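Local coordinates for putative glutathione S-transferase (Corynebacterium glutamicum, PDB 3M1G), which probably acts as a glutathione transferase of the omega-like, ECM4-related branch, at the interface of chains A and B. Sequence-based numbering; all coordinates share one arbitrary frame. Chains: chain A/B, Putative glutathione S-transferase.

The interface of chains A and B. Residues chain A 206, 208-209, 212-213, 264; chain B 314-317.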
loop_
_atom_site.group_PDB
_atom_site.type_symbol
_atom_site.label_atom_id
_atom_site.label_comp_id
_atom_site.label_asym_id
_atom_site.label_seq_id
_atom_site.Cartn_x
_atom_site.Cartn_y
_atom_site.Cartn_z
ATOM N N ALA A 206 -14.470 -5.904 7.150
ATOM C CA ALA A 206 -15.546 -6.459 6.349
ATOM C C ALA A 206 -15.498 -7.979 6.434
ATOM O O ALA A 206 -14.419 -8.576 6.370
ATOM C CB ALA A 206 -15.430 -6.021 4.916
ATOM N N SER A 208 -17.169 -10.095 4.290
ATOM C CA SER A 208 -17.367 -10.714 3.007
ATOM C C SER A 208 -16.786 -9.769 1.952
ATOM O O SER A 208 -16.526 -8.592 2.240
ATOM C CB SER A 208 -18.857 -10.935 2.723
ATOM O OG SER A 208 -19.501 -9.672 2.593
ATOM N N GLN A 209 -16.619 -10.278 0.739
ATOM C CA GLN A 209 -16.061 -9.490 -0.359
ATOM C C GLN A 209 -16.992 -8.337 -0.675
ATOM O O GLN A 209 -16.558 -7.213 -0.948
ATOM C CB GLN A 209 -15.911 -10.341 -1.622
ATOM C CG GLN A 209 -15.203 -9.607 -2.810
ATOM C CD GLN A 209 -13.788 -9.215 -2.437
ATOM O OE1 GLN A 209 -12.988 -10.064 -2.023
ATOM N NE2 GLN A 209 -13.492 -7.939 -2.512
ATOM N N HIS A 212 -16.724 -5.609 1.803
ATOM C CA HIS A 212 -15.497 -4.843 1.508
ATOM C C HIS A 212 -15.740 -3.865 0.369
ATOM O O HIS A 212 -15.420 -2.679 0.496
ATOM C CB HIS A 212 -14.285 -5.740 1.216
ATOM C CG HIS A 212 -13.124 -5.001 0.618
ATOM N ND1 HIS A 212 -12.199 -4.324 1.382
ATOM C CD2 HIS A 212 -12.784 -4.776 -0.672
ATOM C CE1 HIS A 212 -11.306 -3.757 0.583
ATOM N NE2 HIS A 212 -11.628 -4.038 -0.671
ATOM N N ASN A 213 -16.288 -4.365 -0.724
ATOM C CA ASN A 213 -16.515 -3.563 -1.926
ATOM C C ASN A 213 -17.327 -2.287 -1.646
ATOM O O ASN A 213 -17.008 -1.199 -2.134
ATOM C CB ASN A 213 -17.240 -4.353 -2.999
ATOM C CG ASN A 213 -16.415 -5.514 -3.577
ATOM O OD1 ASN A 213 -15.209 -5.650 -3.347
ATOM N ND2 ASN A 213 -17.094 -6.358 -4.345
ATOM N N LYS A 264 -6.900 -2.828 3.823
ATOM C CA LYS A 264 -7.163 -2.946 2.378
ATOM C C LYS A 264 -7.860 -1.720 1.803
ATOM O O LYS A 264 -8.598 -1.828 0.837
ATOM C CB LYS A 264 -7.976 -4.211 2.094
ATOM C CG LYS A 264 -7.311 -5.523 2.604
ATOM C CD LYS A 264 -8.050 -6.766 2.108
ATOM C CE LYS A 264 -7.300 -8.067 2.434
ATOM N NZ LYS A 264 -7.262 -8.407 3.890
ATOM N N ILE B 314 -10.219 -11.900 1.414
ATOM C CA ILE B 314 -10.806 -10.766 0.727
ATOM C C ILE B 314 -9.769 -10.196 -0.221
ATOM O O ILE B 314 -8.576 -10.163 0.099
ATOM C CB ILE B 314 -11.316 -9.769 1.751
ATOM C CG1 ILE B 314 -12.558 -10.381 2.402
ATOM C CG2 ILE B 314 -11.650 -8.385 1.131
ATOM C CD1 ILE B 314 -13.018 -9.638 3.551
ATOM N N VAL B 315 -10.219 -9.809 -1.410
ATOM C CA VAL B 315 -9.375 -9.163 -2.402
ATOM C C VAL B 315 -9.641 -7.653 -2.376
ATOM O O VAL B 315 -10.772 -7.231 -2.581
ATOM C CB VAL B 315 -9.670 -9.706 -3.830
ATOM C CG1 VAL B 315 -8.664 -9.134 -4.875
ATOM C CG2 VAL B 315 -9.632 -11.261 -3.861
ATOM N N PRO B 316 -8.617 -6.833 -2.095
ATOM C CA PRO B 316 -8.861 -5.394 -2.088
ATOM C C PRO B 316 -9.371 -4.896 -3.437
ATOM O O PRO B 316 -8.945 -5.400 -4.482
ATOM C CB PRO B 316 -7.463 -4.787 -1.811
ATOM C CG PRO B 316 -6.623 -5.900 -1.291
ATOM C CD PRO B 316 -7.201 -7.160 -1.879
ATOM N N VAL B 317 -10.234 -3.896 -3.421
ATOM C CA VAL B 317 -10.702 -3.280 -4.669
ATOM C C VAL B 317 -9.537 -2.550 -5.345
ATOM O O VAL B 317 -9.401 -2.608 -6.552
ATOM C CB VAL B 317 -11.894 -2.320 -4.453
ATOM C CG1 VAL B 317 -12.371 -1.722 -5.829
ATOM C CG2 VAL B 317 -13.031 -3.093 -3.795
#
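A:Gln209 reads the backbone of B:Val315 with both ends of its amide. OE1 accepts the main-chain N-H of B:Val315 at 2.8 Å in an almost straight bond, 174° at the hydrogen and on a carbonyl lone pair. NE2 donates a hydrogen bond to the carbonyl O of B:Val315, which lies slightly tilted from the amide plane. A primary amide suits this place because it offers an acceptor and a donor side by side, as a neighbouring strand would. With CG anti to the backbone N (chi1 -175°) and a bend at chi2, the amide reaches the partner chain. The same NE2 bonds A:Asn213 OD1 at 3.0 Å, one helical turn on; this bond within chain A helps to fix the amide's rotation, and the same OD1 also touches B:Val317 CG2.

A:His212 works two residues further along the partner segment. Its NE2 accepts the main-chain N-H of B:Val317 at the ring edge, 3.1 Å away, while the carbonyl O of A:Lys264 lies in the ring plane too, but off CE1. A proton on ND1 would fit the acceptor role of NE2. B:Ile314 CG2 sits over one face of the ring, 3.7 Å from CG, while B:Val317 CG2 lies beside CD2 at 3.6 Å, a little off the plane on the other side. B:Ile314 sends its other branch towards the carbonyl of A:Ala206, CD1 lying 3.3 Å from O.

The aliphatic stem of A:Lys264 lies across B:Pro316, with CD 3.8 Å from ring atom CG. Proline has no N-H to satisfy and offers a compact apolar ring to these methylenes, and CE approaches the carbonyl O of B:Ile314.

This patch, repeated by the two-fold symmetry of the deposited dimer, lays loop 314-317 of chain B over the start of helix 209-229, in the GST C-terminal region, and the loop at A:Lys264. Its centre is about 23 Å from the predicted nucleophile A:Cys70; the structure alone does not show whether this dimer is the biological one.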